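Local coordinates for peptide ABC transporter, peptide-binding protein (Thermus thermophilus, PDB 2D5W) that binds oligopeptides, here a pentapeptide, and probably serves as the solute-binding component of a peptide ABC transporter, at residues Q14-L19 against Y249-N254; S34-Y39 against N222-E227; V260-G265 against P553-K558. All coordinates share one frame; numbering follows the deposited sequence.

Interaction 1: Q14-L19 against Y249-N254; sequences QEPRVL and YRFIQN
Beside the bound peptide, the loop that follows strand 7-12 passes over the end of strand 246-251, and Glu15 there lies on the ring of Phe251. Glu15 CG sits over one face of the ring as a CH-pi contact, 3.7 Å from the centroid and 15° off the ring normal. It is offset toward the rim. CG is anti to the backbone N (chi1 -175°) and the chain stays extended, which lays the carboxylate along the ring with the two planes 9° apart. Glu15 CD is 3.5 Å from Phe251 CD2. The carboxylate is anchored beyond the ring: OE2 accepts from Trp218 NE1 and from the backbone N of Gly221.

Strands 246-251 and 7-12 are parallel neighbours in a mixed sheet of the solute-binding protein family 5 fold. Gln14, just past strand 7-12, hydrogen-bonds through NE2 to the backbone of the bound peptide, and its OE1 is hydrogen-bonded to Ser443 OG. Pro16 crosses the ring at about a right angle, with Pro16 CD 3.8 Å from Phe251 CZ. The carbonyl Gln14 O approaches obliquely, 3.1 Å from Phe251 CD1. This oxygen is buried here and has no hydrogen-bond partner in the model.

Interaction 2: S34-Y39 against N222-E227; sequences SEIEQY and NSIEME
Met226 lays its thioether against the base of the Tyr39 side chain. Met226 SD is 3.9 Å from Tyr39 CB, and Met226 CE is 4.0 Å from the same carbon. The two side chains cross at about a right angle. The methyl also comes near the Tyr39 ring, obliquely. The methionine bends at its third torsion (chi3 -84°), which turns CE toward Tyr39 CB. Ile36 CG2 also reaches the sulfur, 4.3 Å from Met226 SD. Ile36 then meets Ile224 through the ends of the longer branches, CD1 to CD1 at 4.0 Å. In Ile36, CG2 is anti to the backbone N and CG1 lies beside that N (chi1 -70°), which sends CG2 to Met226 and the CG1 branch to Ile224.

This is a helix laid on a sheet. The axes of segments 34-39 and 223-227 run in nearly the same direction, 10.6 Å apart at closest approach. Ile224 and Met226 both point toward the helix.

Further out, Val247 of strand 246-251 lies beside Met226, and Phe251 borders both isoleucines. Phe213 of strand 213-219 packs on Tyr39. On the helix, Gln38 NE2 donates to Glu35 O at 3.2 Å, in the carbonyl plane and nearly straight (167°), and also hydrogen-bonds Pro575 O. Glu35 O also accepts from Gln38 N. Where the strand begins, Asn222 and Ser223 both face Val219 in a classic beta bulge.

Interaction 3: V260-G265 against P553-K558; sequences VAVIGG and PYVVRK
Gly265 O is gripped by both terminal nitrogens of Arg557. The stronger bond comes from Arg557 NH2, 2.6 Å from Gly265 O, with an N-H...acceptor angle of 156°. The second, from Arg557 NH1 to Gly265 O at 3.0 Å, is weak and more bent. The oxygen lies in the guanidinium plane, at its edge. Seen from the carbonyl, the NH2 donor is tilted 31° out of the carbonyl plane.

Arg557 reaches this oxygen by a bend at its third torsion (chi3 -56°), after a start with CG anti to the backbone N. Its NE forms a salt bridge with Asp268 OD1. The guanidinium is thus held at two places, by the carboxylate of Asp268 and by the glycine carbonyl, which should limit its rotation. A leucine here would remove every one of these donors and is likely to leave Gly265 O without its two guanidinium bonds and Asp268 without its cationic mate.

Gly265 is the first residue after helix 255-264 to leave helical angles. Its phi is positive, and a CB at these angles would be jammed against the preceding carbonyl oxygen, so the turn calls for glycine.

An apolar contact lies beside the polar one. Val262 and Val555 reach toward each other tip to tip, with CG1 to CG1 at 3.7 Å. Both CG1 methyls are anti to their own backbone N. Val262 CG1 also lies 4.0 Å from Val555 CB.

The contact joins the C-terminal end of helix 255-264 to the last residues of strand 544-557. Phe293, on the antiparallel neighbour strand 293-308, touches both Val555 and Arg557. Leu285 of helix 283-286 packs on Val555 and on Ile263.

Interactions 1 and 2 are buried and reach the same sheet: strands 246-251 and 223-228 are neighbours, joined by the backbone bond from Tyr249 N to Ile224 O. Tyr249 OH also bonds to Glu35 OE1, tying strand to helix. Interaction 2 is purely apolar across its segments, whereas interaction 1 sets a carboxylate chain on a ring near the bound peptide. Interaction 3 lies farther from the centre of the chain and is only partly buried; it alone uses hydrogen bonds between its segments. It touches interaction 1 where Ile252 meets Ala261; helix 255-264 follows strand 246-251 in the chain. Interactions 2 and 3 do not touch, with centres about 18 Å apart.

Interaction 1: Q14-L19 against Y249-N254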
# COMPACT_ATOMS: atom_id res chain seq x y z
N GLN A 14 6.23 11.49 -3.97
CA GLN A 14 6.91 10.21 -4.20
C GLN A 14 6.63 9.80 -5.64
O GLN A 14 5.58 10.12 -6.19
CB GLN A 14 6.39 9.15 -3.23
CG GLN A 14 6.74 9.47 -1.79
CD GLN A 14 6.21 8.47 -0.80
OE1 GLN A 14 5.94 7.31 -1.14
NE2 GLN A 14 6.06 8.89 0.45
N GLU A 15 7.58 9.10 -6.24
CA GLU A 15 7.46 8.67 -7.62
C GLU A 15 7.57 7.15 -7.75
O GLU A 15 8.36 6.52 -7.06
CB GLU A 15 8.57 9.32 -8.45
CG GLU A 15 8.50 9.06 -9.95
CD GLU A 15 9.53 9.87 -10.73
OE1 GLU A 15 10.15 10.78 -10.14
OE2 GLU A 15 9.70 9.61 -11.94
N PRO A 16 6.75 6.54 -8.62
CA PRO A 16 6.82 5.08 -8.78
C PRO A 16 8.21 4.67 -9.27
O PRO A 16 8.80 5.35 -10.10
CB PRO A 16 5.76 4.80 -9.84
CG PRO A 16 4.79 5.93 -9.70
CD PRO A 16 5.68 7.12 -9.46
N ARG A 17 8.72 3.56 -8.75
CA ARG A 17 10.02 3.08 -9.19
C ARG A 17 9.87 2.42 -10.57
O ARG A 17 10.75 2.52 -11.42
CB ARG A 17 10.59 2.08 -8.18
CG ARG A 17 11.95 1.48 -8.57
CD ARG A 17 12.98 2.54 -8.94
NE ARG A 17 14.29 1.97 -9.25
CZ ARG A 17 15.18 1.59 -8.34
NH1 ARG A 17 16.34 1.08 -8.72
NH2 ARG A 17 14.92 1.74 -7.05
N VAL A 18 8.74 1.74 -10.76
CA VAL A 18 8.39 1.08 -12.02
C VAL A 18 6.90 1.34 -12.22
O VAL A 18 6.21 1.75 -11.28
CB VAL A 18 8.66 -0.45 -12.00
CG1 VAL A 18 10.15 -0.71 -11.92
CG2 VAL A 18 7.94 -1.11 -10.85
N LEU A 19 6.40 1.08 -13.43
CA LEU A 19 5.00 1.36 -13.71
C LEU A 19 4.40 0.46 -14.78
O LEU A 19 5.10 -0.01 -15.68
CB LEU A 19 4.87 2.82 -14.18
CG LEU A 19 3.49 3.44 -14.40
CD1 LEU A 19 2.86 3.75 -13.05
CD2 LEU A 19 3.63 4.72 -15.23
N TYR A 249 1.23 14.02 -13.57
CA TYR A 249 1.67 13.91 -12.19
C TYR A 249 3.04 14.58 -12.14
O TYR A 249 3.92 14.25 -12.93
CB TYR A 249 1.81 12.45 -11.77
CG TYR A 249 0.61 11.89 -11.05
CD1 TYR A 249 0.60 11.76 -9.66
CD2 TYR A 249 -0.53 11.50 -11.76
CE1 TYR A 249 -0.51 11.24 -9.00
CE2 TYR A 249 -1.64 10.98 -11.10
CZ TYR A 249 -1.62 10.85 -9.73
OH TYR A 249 -2.73 10.33 -9.09
N ARG A 250 3.21 15.53 -11.22
CA ARG A 250 4.47 16.22 -11.03
C ARG A 250 5.03 15.74 -9.71
O ARG A 250 4.34 15.74 -8.69
CB ARG A 250 4.26 17.74 -10.98
CG ARG A 250 4.10 18.38 -12.35
CD ARG A 250 3.96 19.89 -12.21
NE ARG A 250 5.09 20.48 -11.49
CZ ARG A 250 5.13 21.73 -11.06
NH1 ARG A 250 6.20 22.18 -10.41
NH2 ARG A 250 4.09 22.54 -11.26
N PHE A 251 6.29 15.32 -9.72
CA PHE A 251 6.95 14.80 -8.53
C PHE A 251 7.95 15.76 -7.92
O PHE A 251 8.88 16.21 -8.58
CB PHE A 251 7.64 13.48 -8.88
CG PHE A 251 6.72 12.47 -9.49
CD1 PHE A 251 5.71 11.90 -8.73
CD2 PHE A 251 6.83 12.13 -10.83
CE1 PHE A 251 4.80 11.01 -9.31
CE2 PHE A 251 5.93 11.24 -11.41
CZ PHE A 251 4.92 10.68 -10.65
N ILE A 252 7.73 16.07 -6.64
CA ILE A 252 8.61 16.96 -5.89
C ILE A 252 8.86 16.22 -4.57
O ILE A 252 7.99 16.18 -3.70
CB ILE A 252 7.96 18.34 -5.66
CG1 ILE A 252 7.64 18.98 -7.01
CG2 ILE A 252 8.90 19.23 -4.86
CD1 ILE A 252 6.93 20.32 -6.91
N GLN A 253 10.05 15.64 -4.44
CA GLN A 253 10.41 14.83 -3.28
C GLN A 253 10.40 15.50 -1.92
O GLN A 253 9.98 14.88 -0.93
CB GLN A 253 11.79 14.20 -3.51
CG GLN A 253 12.11 13.08 -2.52
CD GLN A 253 13.54 12.58 -2.65
OE1 GLN A 253 14.12 12.60 -3.74
NE2 GLN A 253 14.10 12.11 -1.55
N ASN A 254 10.87 16.73 -1.85
CA ASN A 254 10.87 17.43 -0.57
C ASN A 254 9.46 17.96 -0.37
O ASN A 254 8.97 18.76 -1.17
CB ASN A 254 11.89 18.57 -0.58
CG ASN A 254 11.91 19.32 0.73
OD1 ASN A 254 10.99 20.06 1.05
ND2 ASN A 254 12.97 19.12 1.51

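Interaction 2: S34-Y39 against N222-E227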
# COMPACT_ATOMS: atom_id res chain seq x y z
N SER A 34 0.07 2.68 -7.30
CA SER A 34 -1.30 2.20 -7.42
C SER A 34 -2.28 3.32 -7.75
O SER A 34 -3.20 3.14 -8.54
CB SER A 34 -1.73 1.50 -6.14
OG SER A 34 -1.18 0.20 -6.08
N GLU A 35 -2.09 4.49 -7.14
CA GLU A 35 -2.98 5.61 -7.40
C GLU A 35 -2.91 6.03 -8.87
O GLU A 35 -3.93 6.18 -9.53
CB GLU A 35 -2.62 6.80 -6.51
CG GLU A 35 -3.59 7.96 -6.64
CD GLU A 35 -3.10 9.18 -5.90
OE1 GLU A 35 -2.36 9.98 -6.51
OE2 GLU A 35 -3.45 9.33 -4.71
N ILE A 36 -1.69 6.21 -9.37
CA ILE A 36 -1.49 6.61 -10.75
C ILE A 36 -2.06 5.57 -11.70
O ILE A 36 -2.69 5.91 -12.71
CB ILE A 36 0.01 6.81 -11.05
CG1 ILE A 36 0.51 8.05 -10.31
CG2 ILE A 36 0.24 6.94 -12.55
CD1 ILE A 36 2.00 8.26 -10.41
N GLU A 37 -1.87 4.30 -11.37
CA GLU A 37 -2.36 3.25 -12.25
C GLU A 37 -3.88 3.18 -12.39
O GLU A 37 -4.38 2.56 -13.32
CB GLU A 37 -1.77 1.91 -11.84
CG GLU A 37 -0.29 1.84 -12.23
CD GLU A 37 0.35 0.51 -11.94
OE1 GLU A 37 1.54 0.35 -12.31
OE2 GLU A 37 -0.31 -0.36 -11.35
N GLN A 38 -4.62 3.82 -11.48
CA GLN A 38 -6.07 3.82 -11.62
C GLN A 38 -6.42 4.56 -12.91
O GLN A 38 -7.40 4.22 -13.59
CB GLN A 38 -6.75 4.55 -10.47
CG GLN A 38 -6.61 3.91 -9.12
CD GLN A 38 -7.25 4.78 -8.08
OE1 GLN A 38 -8.31 4.45 -7.53
NE2 GLN A 38 -6.64 5.93 -7.82
N TYR A 39 -5.64 5.58 -13.24
CA TYR A 39 -5.88 6.36 -14.45
C TYR A 39 -5.57 5.56 -15.71
O TYR A 39 -6.21 5.74 -16.74
CB TYR A 39 -5.01 7.63 -14.45
CG TYR A 39 -5.41 8.65 -13.41
CD1 TYR A 39 -5.03 8.50 -12.07
CD2 TYR A 39 -6.20 9.74 -13.75
CE1 TYR A 39 -5.45 9.42 -11.10
CE2 TYR A 39 -6.62 10.66 -12.80
CZ TYR A 39 -6.24 10.50 -11.48
OH TYR A 39 -6.68 11.40 -10.54
N ASN A 222 10.78 13.55 -12.68
CA ASN A 222 10.03 14.78 -12.88
C ASN A 222 8.52 14.66 -13.04
O ASN A 222 7.77 15.31 -12.33
CB ASN A 222 10.61 15.52 -14.10
CG ASN A 222 9.90 16.83 -14.39
OD1 ASN A 222 8.78 16.84 -14.89
ND2 ASN A 222 10.55 17.94 -14.07
N SER A 223 8.07 13.80 -13.96
CA SER A 223 6.63 13.71 -14.19
C SER A 223 6.20 12.50 -15.00
O SER A 223 7.01 11.86 -15.67
CB SER A 223 6.18 14.96 -14.94
OG SER A 223 6.87 15.06 -16.18
N ILE A 224 4.91 12.21 -14.93
CA ILE A 224 4.29 11.15 -15.71
C ILE A 224 3.11 11.84 -16.40
O ILE A 224 2.22 12.39 -15.74
CB ILE A 224 3.80 9.98 -14.84
CG1 ILE A 224 5.01 9.12 -14.43
CG2 ILE A 224 2.78 9.13 -15.59
CD1 ILE A 224 4.71 8.05 -13.41
N GLU A 225 3.13 11.85 -17.73
CA GLU A 225 2.09 12.50 -18.51
C GLU A 225 1.22 11.47 -19.19
O GLU A 225 1.72 10.54 -19.83
CB GLU A 225 2.73 13.41 -19.57
CG GLU A 225 3.81 14.33 -19.03
CD GLU A 225 4.40 15.23 -20.10
OE1 GLU A 225 5.45 15.85 -19.83
OE2 GLU A 225 3.82 15.31 -21.20
N MET A 226 -0.09 11.64 -19.05
CA MET A 226 -1.06 10.72 -19.62
C MET A 226 -2.07 11.50 -20.47
O MET A 226 -2.28 12.70 -20.25
CB MET A 226 -1.79 9.98 -18.49
CG MET A 226 -0.84 9.27 -17.53
SD MET A 226 -1.62 8.49 -16.10
CE MET A 226 -1.75 9.89 -14.99
N GLU A 227 -2.67 10.83 -21.44
CA GLU A 227 -3.66 11.46 -22.30
C GLU A 227 -4.89 10.56 -22.37
O GLU A 227 -4.81 9.36 -22.10
CB GLU A 227 -3.09 11.70 -23.69
CG GLU A 227 -2.69 10.44 -24.43
CD GLU A 227 -2.24 10.72 -25.85
OE1 GLU A 227 -3.02 11.35 -26.60
OE2 GLU A 227 -1.13 10.31 -26.22

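Interaction 3: V260-G265 against P553-K558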
# COMPACT_ATOMS: atom_id res chain seq x y z
N VAL A 260 5.26 24.52 -1.33
CA VAL A 260 5.46 25.81 -1.99
C VAL A 260 4.85 25.78 -3.40
O VAL A 260 4.18 26.73 -3.80
CB VAL A 260 6.97 26.16 -2.08
CG1 VAL A 260 7.18 27.39 -2.94
CG2 VAL A 260 7.53 26.40 -0.68
N ALA A 261 5.08 24.70 -4.13
CA ALA A 261 4.53 24.59 -5.48
C ALA A 261 2.99 24.59 -5.44
O ALA A 261 2.34 25.23 -6.27
CB ALA A 261 5.04 23.32 -6.15
N VAL A 262 2.42 23.88 -4.48
CA VAL A 262 0.97 23.82 -4.36
C VAL A 262 0.39 25.21 -4.04
O VAL A 262 -0.62 25.62 -4.61
CB VAL A 262 0.54 22.81 -3.27
CG1 VAL A 262 -0.95 22.92 -2.98
CG2 VAL A 262 0.87 21.39 -3.74
N ILE A 263 1.05 25.94 -3.14
CA ILE A 263 0.59 27.28 -2.80
C ILE A 263 0.65 28.19 -4.03
O ILE A 263 -0.22 29.04 -4.23
CB ILE A 263 1.45 27.90 -1.67
CG1 ILE A 263 1.27 27.10 -0.38
CG2 ILE A 263 1.08 29.36 -1.46
CD1 ILE A 263 2.23 27.49 0.72
N GLY A 264 1.68 27.99 -4.85
CA GLY A 264 1.89 28.79 -6.04
C GLY A 264 0.77 28.80 -7.07
O GLY A 264 0.65 29.74 -7.85
N GLY A 265 -0.02 27.73 -7.11
CA GLY A 265 -1.14 27.68 -8.03
C GLY A 265 -1.03 26.89 -9.32
O GLY A 265 -2.04 26.74 -10.01
N PRO A 553 -4.44 15.00 3.58
CA PRO A 553 -4.94 16.34 3.26
C PRO A 553 -4.98 16.45 1.73
O PRO A 553 -4.07 15.96 1.05
CB PRO A 553 -3.88 17.25 3.88
CG PRO A 553 -2.62 16.47 3.69
CD PRO A 553 -3.03 15.04 4.02
N TYR A 554 -6.04 17.04 1.21
CA TYR A 554 -6.17 17.24 -0.23
C TYR A 554 -6.39 18.71 -0.53
O TYR A 554 -7.20 19.36 0.13
CB TYR A 554 -7.34 16.43 -0.80
CG TYR A 554 -7.10 14.94 -0.78
CD1 TYR A 554 -7.67 14.13 0.19
CD2 TYR A 554 -6.27 14.35 -1.73
CE1 TYR A 554 -7.42 12.76 0.22
CE2 TYR A 554 -6.01 12.99 -1.71
CZ TYR A 554 -6.58 12.20 -0.73
OH TYR A 554 -6.33 10.85 -0.70
N VAL A 555 -5.65 19.23 -1.50
CA VAL A 555 -5.78 20.62 -1.91
C VAL A 555 -6.31 20.53 -3.33
O VAL A 555 -5.66 19.95 -4.21
CB VAL A 555 -4.42 21.35 -1.88
CG1 VAL A 555 -4.61 22.82 -2.25
CG2 VAL A 555 -3.81 21.23 -0.49
N VAL A 556 -7.49 21.10 -3.56
CA VAL A 556 -8.15 21.00 -4.85
C VAL A 556 -8.55 22.36 -5.40
O VAL A 556 -9.24 23.13 -4.73
CB VAL A 556 -9.40 20.10 -4.72
CG1 VAL A 556 -10.06 19.91 -6.07
CG2 VAL A 556 -9.01 18.76 -4.10
N ARG A 557 -8.14 22.65 -6.63
CA ARG A 557 -8.48 23.93 -7.24
C ARG A 557 -9.98 24.07 -7.42
O ARG A 557 -10.67 23.13 -7.80
CB ARG A 557 -7.81 24.08 -8.61
CG ARG A 557 -7.90 25.50 -9.16
CD ARG A 557 -7.51 25.59 -10.62
NE ARG A 557 -6.19 25.05 -10.90
CZ ARG A 557 -5.04 25.64 -10.58
NH1 ARG A 557 -5.03 26.81 -9.94
NH2 ARG A 557 -3.89 25.07 -10.90
N LYS A 558 -10.49 25.27 -7.14
CA LYS A 558 -11.91 25.51 -7.31
C LYS A 558 -12.27 25.31 -8.77
O LYS A 558 -11.50 25.67 -9.67
CB LYS A 558 -12.27 26.92 -6.84
CG LYS A 558 -12.12 27.06 -5.32
CD LYS A 558 -12.46 28.44 -4.81
CE LYS A 558 -12.37 28.48 -3.29
NZ LYS A 558 -13.39 27.62 -2.63